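Local coordinates for protein neuraminidase (Bacteroides thetaiotaomicron, PDB 5MUL) that probably acts as a rhamnosidase-type glycoside hydrolase built on a beta-propeller, with a pocket that binds glucuronic acid, at residues 340-345 / 358-363; 333-338 / 384-389; 296-301 / 309-314. One frame throughout, in Å; residues are numbered along the deposited sequence. Where two conformers were deposited one is given.

How the contacts relate
Contacts 1 and 3 are antiparallel pairings within two successive four-stranded sheets, blades of the beta-propeller. Contact 2 ties the first strand of contact 1's blade to the segment 384-387 that leads into helix 388-394. Contacts 1 and 2 therefore share a sheet: Val-337 O takes the N-H of Phe-344. Contact 3 meets contact 1 face to face between blades, where Tyr-345 OH bonds Arg-298 O and Val-312 packs on Ala-359. Contact 1 is mostly buried, whereas contact 3 borders solvent along its outermost strand. Backbone bonds dominate both of these; contact 2, nearer the centre of the chain, relies on side-chain donors and a bridging water and reaches the glucuronic acid pocket.

Contact 1 (340-345 / 358-363); sequences DGEIFY and MAHTAD
Phe-344 and His-360 sit opposite each other in a non-hydrogen-bonded pair of an antiparallel hairpin, strands 342-347 and 357-361, the two middle strands of a four-stranded propeller blade. Their rings point the same way and are almost parallel, planes 7° apart with centroids 4.5 Å from one another, but they are slid so far that little overlap remains. The packing is nonetheless tight, Phe-344 CE2 lying 3.4 Å from His-360 ND1. With CG anti to the backbone N (chi1 166°), the imidazole of His-360 swings over its partner strand and ND1 gives its hydrogen to Ile-343 O at 3.3 Å. That donor lies 45° above the carbonyl plane, while Thr-361 N reaches the same oxygen within the plane at 3.1 Å, so two bonds grip Ile-343 O. Met-358 comes to the edge of the Phe-344 ring, SD 3.9 Å from CD2, a Met-aromatic contact.

The other face is buried between blades. Here Ile-343 lies alongside Thr-361, and Tyr-345 CB rests 4.1 Å from Ala-359 CB; the neighbouring blade covers them with Tyr-282, Ala-284 and Val-312, and Tyr-345 OH bonds Arg-298 O. Short backbone bonds run in both directions between Tyr-345 and Ala-359, each 2.8 Å from N to O.

Toward Ala-362 and Asp-363 the contact loosens and meets solvent. Glu-342 CG touches the imidazole edge, but the position of the carboxylate is doubtful; Asp-363 turns its own to Ala-365 N. The strand leaves the sheet through an ST turn, in which Asp-363 N donates to Thr-361 OG1 over 3.3 Å.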
loop_
_atom_site.group_PDB
_atom_site.type_symbol
_atom_site.label_atom_id
_atom_site.label_comp_id
_atom_site.label_asym_id
_atom_site.label_seq_id
_atom_site.Cartn_x
_atom_site.Cartn_y
_atom_site.Cartn_z
ATOM N N ASP A 340 -8.543 10.801 -12.841
ATOM C CA ASP A 340 -9.672 11.759 -12.828
ATOM C C ASP A 340 -11.059 11.099 -12.797
ATOM O O ASP A 340 -11.902 11.355 -13.655
ATOM C CB ASP A 340 -9.585 12.702 -14.031
ATOM N N GLY A 341 -11.270 10.214 -11.835
ATOM C CA GLY A 341 -12.562 9.531 -11.675
ATOM C C GLY A 341 -12.697 8.172 -12.346
ATOM O O GLY A 341 -13.541 7.375 -11.952
ATOM N N GLU A 342 -11.841 7.890 -13.334
ATOM C CA GLU A 342 -11.749 6.575 -13.941
ATOM C C GLU A 342 -10.920 5.686 -12.987
ATOM O O GLU A 342 -9.862 6.122 -12.522
ATOM C CB GLU A 342 -11.064 6.662 -15.314
ATOM C CG GLU A 342 -10.864 5.350 -16.031
ATOM C CD GLU A 342 -10.254 5.484 -17.434
ATOM O OE1 GLU A 342 -9.511 6.440 -17.697
ATOM O OE2 GLU A 342 -10.493 4.594 -18.264
ATOM N N ILE A 343 -11.410 4.494 -12.717
ATOM C CA ILE A 343 -10.777 3.608 -11.736
ATOM C C ILE A 343 -10.422 2.291 -12.373
ATOM O O ILE A 343 -11.211 1.689 -13.095
ATOM C CB ILE A 343 -11.745 3.250 -10.592
ATOM C CG1 ILE A 343 -12.513 4.463 -10.099
ATOM C CG2 ILE A 343 -11.005 2.504 -9.481
ATOM C CD1 ILE A 343 -11.691 5.535 -9.498
ATOM N N PHE A 344 -9.218 1.790 -12.054
ATOM C CA PHE A 344 -8.820 0.430 -12.339
ATOM C C PHE A 344 -8.628 -0.239 -10.984
ATOM O O PHE A 344 -7.770 0.212 -10.201
ATOM C CB PHE A 344 -7.527 0.459 -13.155
ATOM C CG PHE A 344 -7.660 1.191 -14.464
ATOM C CD1 PHE A 344 -7.437 2.535 -14.522
ATOM C CD2 PHE A 344 -8.036 0.520 -15.617
ATOM C CE1 PHE A 344 -7.589 3.253 -15.722
ATOM C CE2 PHE A 344 -8.164 1.228 -16.825
ATOM C CZ PHE A 344 -7.946 2.565 -16.855
ATOM N N TYR A 345 -9.437 -1.236 -10.681
ATOM C CA TYR A 345 -9.548 -1.802 -9.337
ATOM C C TYR A 345 -9.088 -3.243 -9.430
ATOM O O TYR A 345 -9.732 -4.040 -10.105
ATOM C CB TYR A 345 -11.015 -1.656 -8.922
ATOM C CG TYR A 345 -11.357 -1.953 -7.479
ATOM C CD1 TYR A 345 -11.411 -3.249 -7.003
ATOM C CD2 TYR A 345 -11.701 -0.926 -6.615
ATOM C CE1 TYR A 345 -11.769 -3.530 -5.666
ATOM C CE2 TYR A 345 -12.084 -1.189 -5.311
ATOM C CZ TYR A 345 -12.094 -2.487 -4.848
ATOM O OH TYR A 345 -12.467 -2.791 -3.545
ATOM N N MET A 358 -9.567 -7.452 -12.682
ATOM C CA MET A 358 -9.681 -6.026 -12.737
ATOM C C MET A 358 -11.120 -5.635 -12.898
ATOM O O MET A 358 -11.831 -6.240 -13.694
ATOM C CB MET A 358 -8.851 -5.407 -13.874
ATOM C CG MET A 358 -8.798 -3.882 -13.859
ATOM S SD MET A 358 -7.468 -3.252 -14.917
ATOM C CE MET A 358 -8.339 -3.373 -16.469
ATOM N N ALA A 359 -11.537 -4.622 -12.165
ATOM C CA ALA A 359 -12.794 -3.927 -12.422
ATOM C C ALA A 359 -12.480 -2.523 -12.854
ATOM O O ALA A 359 -11.708 -1.822 -12.210
ATOM C CB ALA A 359 -13.663 -3.923 -11.169
ATOM N N HIS A 360 -13.081 -2.072 -13.952
ATOM C CA HIS A 360 -12.790 -0.814 -14.520
ATOM C C HIS A 360 -14.077 -0.026 -14.713
ATOM O O HIS A 360 -15.040 -0.588 -15.245
ATOM C CB HIS A 360 -12.088 -1.064 -15.869
ATOM C CG HIS A 360 -12.001 0.118 -16.747
ATOM N ND1 HIS A 360 -11.532 1.335 -16.344
ATOM C CD2 HIS A 360 -12.302 0.252 -18.064
ATOM C CE1 HIS A 360 -11.553 2.176 -17.360
ATOM N NE2 HIS A 360 -12.015 1.545 -18.414
ATOM N N THR A 361 -14.089 1.223 -14.279
ATOM C CA THR A 361 -15.167 2.144 -14.645
ATOM C C THR A 361 -14.578 3.405 -15.213
ATOM O O THR A 361 -13.579 3.940 -14.718
ATOM C CB THR A 361 -16.100 2.464 -13.444
ATOM O OG1 THR A 361 -17.129 3.360 -13.881
ATOM C CG2 THR A 361 -15.371 3.136 -12.297
ATOM N N ALA A 362 -15.242 3.952 -16.236
ATOM C CA ALA A 362 -14.842 5.236 -16.787
ATOM C C ALA A 362 -15.069 6.412 -15.847
ATOM O O ALA A 362 -14.458 7.483 -15.984
ATOM C CB ALA A 362 -15.595 5.490 -18.098
ATOM N N ASP A 363 -16.000 6.252 -14.914
ATOM C CA ASP A 363 -16.322 7.316 -13.989
ATOM C C ASP A 363 -16.992 6.692 -12.789
ATOM O O ASP A 363 -18.081 6.115 -12.894
ATOM C CB ASP A 363 -17.241 8.345 -14.665
ATOM C CG ASP A 363 -17.481 9.568 -13.819
ATOM O OD1 ASP A 363 -17.375 9.519 -12.572
ATOM O OD2 ASP A 363 -17.836 10.614 -14.410
#

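Contact 2 (333-338 / 384-389); sequences RPRIVV and PSHDTE. With BDP (beta-D-glucopyranuronic acid), chain B.
Arg-335 NE donates to His-386 ND1 at 3.0 Å, the main polar link between strand 335-339 and the segment 384-387 that leads into helix 388-394. The bond is bent, 146° at the hydrogen. NE lies close to the imidazole plane, ND1 is tilted 16° from the guanidinium plane, and the two planes are steeply crossed, 78° apart. Folding of the arginine chain at chi2 and chi3 brings the guanidinium back over Ser-385 CA, where NH2 adds a weak bond to His-386 O. Nearer the backbone, Arg-335 CG rests against Pro-384, 3.6 Å from its CB. Beyond the arginine, Val-337 CG1 packs 3.3 Å from His-386 NE2.

The strand is the first, edge strand of a propeller blade, on the side near the chain's centre, and the segment facing it ends in a helix N-cap: Asp-387 OD1 accepts from Leu-390 N, while OD2 is held by Thr-47 and Gln-52. A single water donates to both Arg-333 O and Pro-384 O, 2.8 Å from each, bridging the two carbonyls. Arg-333 sends its own NH1 to Asn-269 O. In the first turn of the helix, Glu-389 OE2 forms a salt bridge with Lys-392, which also bonds the sugar, and OE1 accepts from glucuronic acid O3 at 2.7 Å.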
loop_
_atom_site.group_PDB
_atom_site.type_symbol
_atom_site.label_atom_id
_atom_site.label_comp_id
_atom_site.label_asym_id
_atom_site.label_seq_id
_atom_site.Cartn_x
_atom_site.Cartn_y
_atom_site.Cartn_z
ATOM N N ARG A 333 -7.061 -8.422 -0.625
ATOM C CA ARG A 333 -7.134 -6.994 -0.370
ATOM C C ARG A 333 -6.863 -6.278 -1.714
ATOM O O ARG A 333 -5.935 -6.671 -2.435
ATOM C CB ARG A 333 -6.073 -6.597 0.646
ATOM C CG ARG A 333 -6.342 -7.118 2.073
ATOM C CD ARG A 333 -5.024 -7.208 2.871
ATOM N NE ARG A 333 -5.182 -7.171 4.332
ATOM C CZ ARG A 333 -5.225 -8.238 5.136
ATOM N NH1 ARG A 333 -5.405 -8.068 6.446
ATOM N NH2 ARG A 333 -5.122 -9.485 4.657
ATOM N N PRO A 334 -7.663 -5.293 -2.072
ATOM C CA PRO A 334 -7.594 -4.682 -3.392
ATOM C C PRO A 334 -6.573 -3.575 -3.518
ATOM O O PRO A 334 -6.143 -2.983 -2.497
ATOM C CB PRO A 334 -8.978 -4.134 -3.580
ATOM C CG PRO A 334 -9.400 -3.729 -2.183
ATOM C CD PRO A 334 -8.820 -4.797 -1.314
ATOM N N ARG A 335 -6.207 -3.287 -4.774
ATOM C CA ARG A 335 -5.359 -2.142 -5.134
ATOM C C ARG A 335 -6.092 -1.296 -6.165
ATOM O O ARG A 335 -6.878 -1.836 -6.955
ATOM C CB ARG A 335 -3.981 -2.562 -5.717
ATOM C CG ARG A 335 -3.053 -3.290 -4.773
ATOM C CD ARG A 335 -2.439 -2.314 -3.803
ATOM N NE ARG A 335 -1.262 -1.689 -4.377
ATOM C CZ ARG A 335 -0.196 -1.322 -3.669
ATOM N NH1 ARG A 335 -0.164 -1.483 -2.347
ATOM N NH2 ARG A 335 0.857 -0.798 -4.291
ATOM N N ILE A 336 -5.827 -0.007 -6.196
ATOM C CA ILE A 336 -6.484 0.895 -7.163
ATOM C C ILE A 336 -5.508 1.874 -7.748
ATOM O O ILE A 336 -4.586 2.344 -7.074
ATOM C CB ILE A 336 -7.663 1.692 -6.570
ATOM C CG1 ILE A 336 -7.313 2.278 -5.199
ATOM C CG2 ILE A 336 -8.934 0.844 -6.533
ATOM C CD1 ILE A 336 -8.284 3.353 -4.764
ATOM N N VAL A 337 -5.716 2.188 -9.022
ATOM C CA VAL A 337 -5.129 3.364 -9.640
ATOM C C VAL A 337 -6.277 4.155 -10.278
ATOM O O VAL A 337 -7.305 3.575 -10.659
ATOM C CB VAL A 337 -4.001 3.064 -10.687
ATOM C CG1 VAL A 337 -2.803 2.476 -9.979
ATOM C CG2 VAL A 337 -4.484 2.183 -11.820
ATOM N N VAL A 338 -6.113 5.462 -10.328
ATOM C CA VAL A 338 -7.187 6.329 -10.773
ATOM C C VAL A 338 -6.649 7.391 -11.714
ATOM O O VAL A 338 -5.497 7.812 -11.623
ATOM C CB VAL A 338 -7.904 6.978 -9.576
ATOM C CG1 VAL A 338 -8.298 5.936 -8.538
ATOM C CG2 VAL A 338 -7.020 8.031 -8.952
ATOM N N PRO A 384 -2.734 -8.208 -4.627
ATOM C CA PRO A 384 -2.092 -7.268 -5.544
ATOM C C PRO A 384 -1.144 -6.276 -4.898
ATOM O O PRO A 384 -1.357 -5.850 -3.768
ATOM C CB PRO A 384 -3.257 -6.555 -6.223
ATOM C CG PRO A 384 -4.424 -6.790 -5.355
ATOM C CD PRO A 384 -4.200 -8.121 -4.690
ATOM N N SER A 385 -0.092 -5.914 -5.622
ATOM C CA SER A 385 0.690 -4.719 -5.385
ATOM C C SER A 385 1.114 -4.211 -6.749
ATOM O O SER A 385 1.167 -4.981 -7.725
ATOM C CB SER A 385 1.902 -4.952 -4.508
ATOM O OG SER A 385 2.757 -5.923 -5.053
ATOM N N HIS A 386 1.380 -2.927 -6.839
ATOM C CA HIS A 386 1.654 -2.261 -8.113
ATOM C C HIS A 386 2.714 -1.222 -7.944
ATOM O O HIS A 386 3.037 -0.799 -6.830
ATOM C CB HIS A 386 0.371 -1.663 -8.742
ATOM C CG HIS A 386 -0.050 -0.334 -8.173
ATOM N ND1 HIS A 386 -0.669 -0.208 -6.939
ATOM C CD2 HIS A 386 0.043 0.915 -8.683
ATOM C CE1 HIS A 386 -0.927 1.073 -6.725
ATOM N NE2 HIS A 386 -0.486 1.780 -7.745
ATOM N N ASP A 387 3.257 -0.763 -9.059
ATOM C CA ASP A 387 4.279 0.259 -9.086
ATOM C C ASP A 387 3.573 1.602 -9.017
ATOM O O ASP A 387 3.109 2.168 -10.021
ATOM C CB ASP A 387 5.097 0.099 -10.378
ATOM C CG ASP A 387 6.296 0.954 -10.436
ATOM O OD1 ASP A 387 6.340 2.049 -9.839
ATOM O OD2 ASP A 387 7.235 0.559 -11.169
ATOM N N THR A 388 3.488 2.128 -7.804
ATOM C CA THR A 388 2.806 3.380 -7.535
ATOM C C THR A 388 3.393 4.548 -8.372
ATOM O O THR A 388 2.670 5.389 -8.925
ATOM C CB THR A 388 2.821 3.606 -5.984
ATOM O OG1 THR A 388 2.065 2.552 -5.354
ATOM C CG2 THR A 388 2.250 4.928 -5.578
ATOM N N GLU A 389 4.718 4.645 -8.436
ATOM C CA GLU A 389 5.339 5.756 -9.090
ATOM C C GLU A 389 5.188 5.696 -10.600
ATOM O O GLU A 389 5.021 6.723 -11.256
ATOM C CB GLU A 389 6.794 5.874 -8.648
ATOM C CG GLU A 389 6.908 6.081 -7.140
ATOM C CD GLU A 389 6.078 7.276 -6.698
ATOM O OE1 GLU A 389 6.410 8.372 -7.152
ATOM O OE2 GLU A 389 5.098 7.085 -5.922
HETATM C C1 BDP B . 5.633 13.463 -4.685
HETATM C C2 BDP B . 4.967 12.587 -5.735
HETATM C C3 BDP B . 6.028 11.664 -6.331
HETATM C C4 BDP B . 7.254 12.471 -6.785
HETATM C C5 BDP B . 7.805 13.302 -5.647
HETATM C C6 BDP B . 9.012 14.099 -6.059
HETATM O O2 BDP B . 3.920 11.779 -5.170
HETATM O O3 BDP B . 5.457 10.915 -7.399
HETATM O O4 BDP B . 8.260 11.569 -7.239
HETATM O O5 BDP B . 6.758 14.179 -5.250
HETATM O O6A BDP B . 8.839 15.136 -6.736
HETATM O O1 BDP B . 4.679 14.418 -4.220
HETATM O O6B BDP B . 10.143 13.699 -5.711
HETATM O O HOH W 1 -3.278 -6.049 -1.731
#

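Contact 3 (296-301 / 309-314); sequences QYRIVW and NRQVTD
Ile-299 and Arg-310 form the hydrogen-bonded pair of an antiparallel hairpin, strands 296-302 and 307-311, the last two strands of a propeller blade. Backbone bonds come first: N to O is 3.0 Å in both directions between these residues. Val-312 N then donates to Tyr-297 O at 2.9 Å, from 41° above the carbonyl plane, as the second strand gives way to loop.

Apolar contacts line the face turned to the next blade. Tyr-297 CB meets Val-312 CB at 4.0 Å. The edge of the Trp-301 ring touches Arg-310 through CZ3, 3.7 Å from CB; the Arg-310 chain is extended from CG to NE, which carries the guanidinium on to Val-364 O and Gly-367 O.

Polar side chains gather near the other face. Gln-296 and Gln-311 pass over each other at a slant, Gln-296 CB lying 3.6 Å from Gln-311 CG. Gln-296 OE1 accepts from Arg-315 N, while Arg-298 NH2 bonds Ser-289 OG and Trp-287 O and its guanidinium makes a cation-pi contact with Trp-287.

Few side-chain hydrogen bonds are spent within the hairpin: its backbone joins the strands, while Tyr-297 OH, bonded to Ala-332 O, and the Arg-310 guanidinium reach across to neighbouring loops.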
loop_
_atom_site.group_PDB
_atom_site.type_symbol
_atom_site.label_atom_id
_atom_site.label_comp_id
_atom_site.label_asym_id
_atom_site.label_seq_id
_atom_site.Cartn_x
_atom_site.Cartn_y
_atom_site.Cartn_z
ATOM N N GLN A 296 -18.754 -7.664 -0.175
ATOM C CA GLN A 296 -18.551 -7.082 -1.512
ATOM C C GLN A 296 -17.389 -6.114 -1.491
ATOM O O GLN A 296 -17.173 -5.420 -0.509
ATOM C CB GLN A 296 -19.781 -6.326 -1.957
ATOM C CG GLN A 296 -21.061 -7.182 -1.994
ATOM C CD GLN A 296 -21.128 -8.165 -3.154
ATOM O OE1 GLN A 296 -20.310 -8.147 -4.097
ATOM N NE2 GLN A 296 -22.132 -9.044 -3.096
ATOM N N TYR A 297 -16.647 -6.088 -2.583
ATOM C CA TYR A 297 -15.635 -5.048 -2.789
ATOM C C TYR A 297 -16.272 -3.707 -2.882
ATOM O O TYR A 297 -17.362 -3.548 -3.451
ATOM C CB TYR A 297 -14.841 -5.345 -4.053
ATOM C CG TYR A 297 -13.797 -6.405 -3.917
ATOM C CD1 TYR A 297 -12.617 -6.148 -3.203
ATOM C CD2 TYR A 297 -13.922 -7.652 -4.514
ATOM C CE1 TYR A 297 -11.626 -7.081 -3.105
ATOM C CE2 TYR A 297 -12.927 -8.595 -4.421
ATOM C CZ TYR A 297 -11.772 -8.314 -3.715
ATOM O OH TYR A 297 -10.764 -9.242 -3.660
ATOM N N ARG A 298 -15.602 -2.705 -2.340
ATOM C CA ARG A 298 -16.108 -1.363 -2.282
ATOM C C ARG A 298 -15.037 -0.366 -2.700
ATOM O O ARG A 298 -13.833 -0.612 -2.507
ATOM C CB ARG A 298 -16.496 -0.976 -0.834
ATOM C CG ARG A 298 -17.277 -2.001 -0.029
ATOM C CD ARG A 298 -18.725 -1.964 -0.369
ATOM N NE ARG A 298 -19.454 -3.037 0.307
ATOM C CZ ARG A 298 -20.760 -3.010 0.578
ATOM N NH1 ARG A 298 -21.483 -1.928 0.300
ATOM N NH2 ARG A 298 -21.319 -4.059 1.172
ATOM N N ILE A 299 -15.495 0.768 -3.187
ATOM C CA ILE A 299 -14.680 1.942 -3.407
ATOM C C ILE A 299 -15.318 3.063 -2.580
ATOM O O ILE A 299 -16.548 3.245 -2.629
ATOM C CB ILE A 299 -14.541 2.251 -4.916
ATOM C CG1 ILE A 299 -13.593 3.420 -5.139
ATOM C CG2 ILE A 299 -15.891 2.489 -5.603
ATOM C CD1 ILE A 299 -12.142 3.037 -4.961
ATOM N N VAL A 300 -14.518 3.773 -1.808
ATOM C CA VAL A 300 -14.970 4.870 -0.954
ATOM C C VAL A 300 -14.208 6.099 -1.387
ATOM O O VAL A 300 -12.982 6.049 -1.479
ATOM C CB VAL A 300 -14.702 4.565 0.539
ATOM C CG1 VAL A 300 -15.080 5.750 1.414
ATOM C CG2 VAL A 300 -15.432 3.312 0.968
ATOM N N TRP A 301 -14.857 7.195 -1.706
ATOM C CA TRP A 301 -14.152 8.348 -2.192
ATOM C C TRP A 301 -14.812 9.632 -1.780
ATOM O O TRP A 301 -16.018 9.644 -1.437
ATOM C CB TRP A 301 -13.977 8.303 -3.732
ATOM C CG TRP A 301 -15.211 8.672 -4.557
ATOM C CD1 TRP A 301 -15.444 9.853 -5.198
ATOM C CD2 TRP A 301 -16.350 7.830 -4.833
ATOM N NE1 TRP A 301 -16.669 9.797 -5.848
ATOM C CE2 TRP A 301 -17.229 8.565 -5.646
ATOM C CE3 TRP A 301 -16.698 6.520 -4.487
ATOM C CZ2 TRP A 301 -18.467 8.024 -6.095
ATOM C CZ3 TRP A 301 -17.917 5.990 -4.918
ATOM C CH2 TRP A 301 -18.784 6.742 -5.715
ATOM N N ASN A 309 -19.777 5.825 -1.272
ATOM C CA ASN A 309 -19.278 4.479 -1.438
ATOM C C ASN A 309 -20.110 3.690 -2.422
ATOM O O ASN A 309 -21.307 3.910 -2.588
ATOM C CB ASN A 309 -19.095 3.761 -0.111
ATOM C CG ASN A 309 -20.363 3.702 0.718
ATOM O OD1 ASN A 309 -21.045 2.680 0.726
ATOM N ND2 ASN A 309 -20.649 4.773 1.470
ATOM N N ARG A 310 -19.442 2.796 -3.121
ATOM C CA ARG A 310 -20.035 2.059 -4.206
ATOM C C ARG A 310 -19.519 0.628 -4.202
ATOM O O ARG A 310 -18.326 0.371 -3.969
ATOM C CB ARG A 310 -19.676 2.775 -5.499
ATOM C CG ARG A 310 -20.420 2.302 -6.672
ATOM C CD ARG A 310 -20.256 3.190 -7.878
ATOM N NE ARG A 310 -20.778 2.403 -8.959
ATOM C CZ ARG A 310 -20.514 2.548 -10.244
ATOM N NH1 ARG A 310 -19.701 3.498 -10.701
ATOM N NH2 ARG A 310 -21.093 1.705 -11.088
ATOM N N GLN A 311 -20.406 -0.317 -4.440
ATOM C CA GLN A 311 -20.063 -1.711 -4.578
ATOM C C GLN A 311 -19.401 -1.914 -5.960
ATOM O O GLN A 311 -19.821 -1.325 -6.958
ATOM C CB GLN A 311 -21.365 -2.523 -4.461
ATOM C CG GLN A 311 -21.191 -3.999 -4.274
ATOM C CD GLN A 311 -22.512 -4.729 -4.008
ATOM O OE1 GLN A 311 -22.890 -5.624 -4.781
ATOM N NE2 GLN A 311 -23.202 -4.367 -2.911
ATOM N N VAL A 312 -18.366 -2.740 -6.028
ATOM C CA VAL A 312 -17.553 -2.847 -7.247
ATOM C C VAL A 312 -17.883 -4.052 -8.102
ATOM O O VAL A 312 -17.857 -3.950 -9.331
ATOM C CB VAL A 312 -16.049 -2.810 -6.867
ATOM C CG1 VAL A 312 -15.153 -2.995 -8.087
ATOM C CG2 VAL A 312 -15.720 -1.511 -6.153
ATOM N N THR A 313 -18.089 -5.190 -7.476
ATOM C CA THR A 313 -18.467 -6.371 -8.209
ATOM C C THR A 313 -19.783 -6.921 -7.597
ATOM O O THR A 313 -20.364 -6.350 -6.666
ATOM C CB THR A 313 -17.302 -7.388 -8.260
ATOM O OG1 THR A 313 -17.114 -7.993 -6.975
ATOM C CG2 THR A 313 -15.975 -6.731 -8.683
ATOM N N ASP A 314 -20.246 -8.021 -8.159
ATOM C CA ASP A 314 -21.529 -8.604 -7.822
ATOM C C ASP A 314 -21.246 -10.028 -7.380
ATOM O O ASP A 314 -21.448 -10.995 -8.125
ATOM C CB ASP A 314 -22.433 -8.542 -9.071
ATOM C CG ASP A 314 -23.794 -9.155 -8.849
ATOM O OD1 ASP A 314 -24.336 -9.037 -7.732
ATOM O OD2 ASP A 314 -24.326 -9.757 -9.811
#